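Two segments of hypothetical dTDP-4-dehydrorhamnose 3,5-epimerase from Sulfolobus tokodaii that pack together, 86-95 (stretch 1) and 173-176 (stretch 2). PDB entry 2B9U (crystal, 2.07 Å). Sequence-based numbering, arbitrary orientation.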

# COMPACT_ATOMS: atom_id res chain seq x y z
N ASP A 86 4.42 19.10 -15.01
CA ASP A 86 3.70 18.96 -16.29
C ASP A 86 4.69 18.86 -17.42
O ASP A 86 5.42 19.83 -17.69
CB ASP A 86 2.75 20.13 -16.55
CG ASP A 86 1.77 19.88 -17.70
OD1 ASP A 86 1.96 18.94 -18.50
OD2 ASP A 86 0.77 20.62 -17.80
N VAL A 87 4.75 17.69 -18.05
CA VAL A 87 5.65 17.46 -19.18
C VAL A 87 4.88 17.17 -20.48
O VAL A 87 5.40 16.51 -21.39
CB VAL A 87 6.71 16.34 -18.89
CG1 VAL A 87 7.60 16.72 -17.71
CG2 VAL A 87 6.05 14.96 -18.70
N ARG A 88 3.64 17.65 -20.55
CA ARG A 88 2.85 17.63 -21.79
C ARG A 88 3.12 18.92 -22.57
O ARG A 88 2.73 20.01 -22.14
CB ARG A 88 1.36 17.51 -21.48
CG ARG A 88 0.97 16.31 -20.64
CD ARG A 88 -0.42 16.45 -20.05
NE ARG A 88 -0.50 17.51 -19.04
CZ ARG A 88 -1.57 17.76 -18.31
NH1 ARG A 88 -2.67 17.03 -18.47
NH2 ARG A 88 -1.55 18.73 -17.40
N LYS A 89 3.81 18.79 -23.70
CA LYS A 89 4.22 19.95 -24.51
C LYS A 89 3.12 20.99 -24.79
O LYS A 89 3.35 22.19 -24.67
CB LYS A 89 4.85 19.49 -25.81
CG LYS A 89 6.37 19.42 -25.77
CD LYS A 89 6.96 18.98 -27.12
CE LYS A 89 6.90 20.11 -28.17
NZ LYS A 89 7.66 21.33 -27.75
N SER A 90 1.92 20.51 -25.15
CA SER A 90 0.84 21.40 -25.60
C SER A 90 -0.06 21.83 -24.45
O SER A 90 -1.13 22.41 -24.67
CB SER A 90 0.00 20.73 -26.69
OG SER A 90 -0.91 19.78 -26.15
N SER A 91 0.37 21.54 -23.23
CA SER A 91 -0.35 21.97 -22.05
C SER A 91 -0.09 23.46 -21.79
O SER A 91 1.04 23.93 -22.01
CB SER A 91 0.04 21.13 -20.83
OG SER A 91 -0.62 21.56 -19.67
N PRO A 92 -1.12 24.21 -21.34
CA PRO A 92 -0.92 25.63 -21.03
C PRO A 92 -0.04 25.80 -19.79
O PRO A 92 0.20 26.93 -19.35
CB PRO A 92 -2.34 26.12 -20.74
CG PRO A 92 -3.04 24.91 -20.21
CD PRO A 92 -2.51 23.79 -21.07
N THR A 93 0.40 24.66 -19.24
CA THR A 93 1.14 24.60 -17.98
C THR A 93 2.40 23.73 -18.08
O THR A 93 2.94 23.30 -17.06
CB THR A 93 0.25 24.05 -16.84
OG1 THR A 93 -0.31 22.79 -17.25
CG2 THR A 93 -0.87 25.02 -16.49
N PHE A 94 2.86 23.48 -19.31
CA PHE A 94 4.10 22.72 -19.54
C PHE A 94 5.28 23.35 -18.80
O PHE A 94 5.54 24.56 -18.94
CB PHE A 94 4.40 22.62 -21.03
CG PHE A 94 5.72 21.96 -21.36
CD1 PHE A 94 5.84 20.57 -21.34
CD2 PHE A 94 6.83 22.72 -21.72
CE1 PHE A 94 7.05 19.95 -21.66
CE2 PHE A 94 8.04 22.11 -22.03
CZ PHE A 94 8.16 20.72 -22.00
N GLY A 95 5.96 22.54 -17.99
CA GLY A 95 7.08 23.02 -17.19
C GLY A 95 6.68 23.52 -15.82
O GLY A 95 7.54 23.80 -15.00
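Stretch 2 173-176: EVFD

The last residues of the chain lie along a loop-and-turn segment and are held there mainly by backbone hydrogen bonds, with a small apolar patch at one end and the C-terminal carboxylate bound at the other. The two stretches bury 356 Å² between them, both sides summed. They are distant in sequence, at least 80 residues apart wherever they touch.

Stretch 2 is extended from V174 to F175. It forms no regular strand with stretch 1, but a single beta bridge joins the backbones at R88 and F175, whose CA atoms are 4.2 Å apart. The chains run in the same direction here. V174 lies by V87, F175 by R88, and D176 reaches the turn that begins at R88.

Two hydrogen bonds make the bridge, and both use the backbone of F175. F175 N donates to V87 O at 2.9 Å, a weak bond because the angle at the hydrogen is only 126°. F175 O accepts from K89 N at 2.7 Å, and this bond is nearly straight at 175°. F175 thus binds the residues before and after R88, as expected for a parallel bridge. R88 CA also approaches F175 O at 3.5 Å in a CA-H...O contact.

R88 also opens a type I beta turn that runs to S91, closed by S91 N to R88 O at 3.0 Å. The chain ends against this turn. D176 OXT accepts from S90 N at 2.7 Å and from S90 OG at 2.6 Å, so one carboxylate oxygen receives both the backbone and the side-chain donor of S90. The other oxygen, D176 O, lies 3.4 Å from R88 CB. The CA-to-CB bond of D176 points away from stretch 1, and its contacts here come from the terminal carboxylate.

V174 points toward stretch 1 and supplies much of the apolar contact. V174 CB is 3.1 Å from V87 O. V174 CG1 lies 4.0 Å from V87 CB, while V174 CG2 meets K89 CG at 3.6 Å and F94 CE1 at 3.9 Å. F94 also points toward stretch 2, and V174 CG2 meets its ring obliquely.

F175 starts toward stretch 1, but the end of its side chain leads away. Contact is kept near the base, where F175 CB is 3.6 Å from R88 CG, and at the ring, where F175 CD1 is 4.0 Å from V87 CG2.

Stretch 1 is braced from within by D86, which does not touch stretch 2. D86 OD1 accepts from R88 N and R88 NE, both at 2.9 Å, and D86 OD2 accepts from R88 NH2 at 3.0 Å. The NE and NH2 bonds are part of a salt bridge. The end of the R88 side chain leads away from stretch 2 and is bonded to D86, while its near part lies beside F175 and D176. D86 O also accepts from G95 N at 2.8 Å, which ties the two ends of stretch 1 together.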

# COMPACT_ATOMS: atom_id res chain seq x y z
N GLU A 173 12.53 13.86 -24.13
CA GLU A 173 11.40 13.35 -24.91
C GLU A 173 10.17 13.30 -24.00
O GLU A 173 10.13 12.52 -23.04
CB GLU A 173 11.72 11.95 -25.47
CG GLU A 173 12.91 11.89 -26.43
CD GLU A 173 12.64 12.59 -27.77
OE1 GLU A 173 11.97 11.99 -28.64
OE2 GLU A 173 13.10 13.75 -27.93
N VAL A 174 9.17 14.12 -24.30
CA VAL A 174 8.05 14.34 -23.37
C VAL A 174 6.66 14.06 -23.96
O VAL A 174 6.53 13.64 -25.12
CB VAL A 174 8.10 15.77 -22.75
CG1 VAL A 174 9.35 15.97 -21.90
CG2 VAL A 174 8.00 16.85 -23.84
N PHE A 175 5.63 14.28 -23.15
CA PHE A 175 4.23 14.10 -23.55
C PHE A 175 3.73 15.20 -24.50
O PHE A 175 4.35 16.26 -24.63
CB PHE A 175 3.32 14.09 -22.32
CG PHE A 175 3.19 12.75 -21.65
CD1 PHE A 175 4.23 12.22 -20.89
CD2 PHE A 175 1.99 12.04 -21.73
CE1 PHE A 175 4.10 10.99 -20.25
CE2 PHE A 175 1.85 10.80 -21.09
CZ PHE A 175 2.91 10.28 -20.35
N ASP A 176 2.59 14.93 -25.13
CA ASP A 176 1.95 15.88 -26.05
C ASP A 176 1.00 16.82 -25.33
O ASP A 176 0.23 16.42 -24.45
CB ASP A 176 1.22 15.11 -27.16
CG ASP A 176 2.11 14.09 -27.84
OD1 ASP A 176 2.39 14.25 -29.04
OD2 ASP A 176 2.54 13.13 -27.16
OXT ASP A 176 0.99 18.02 -25.62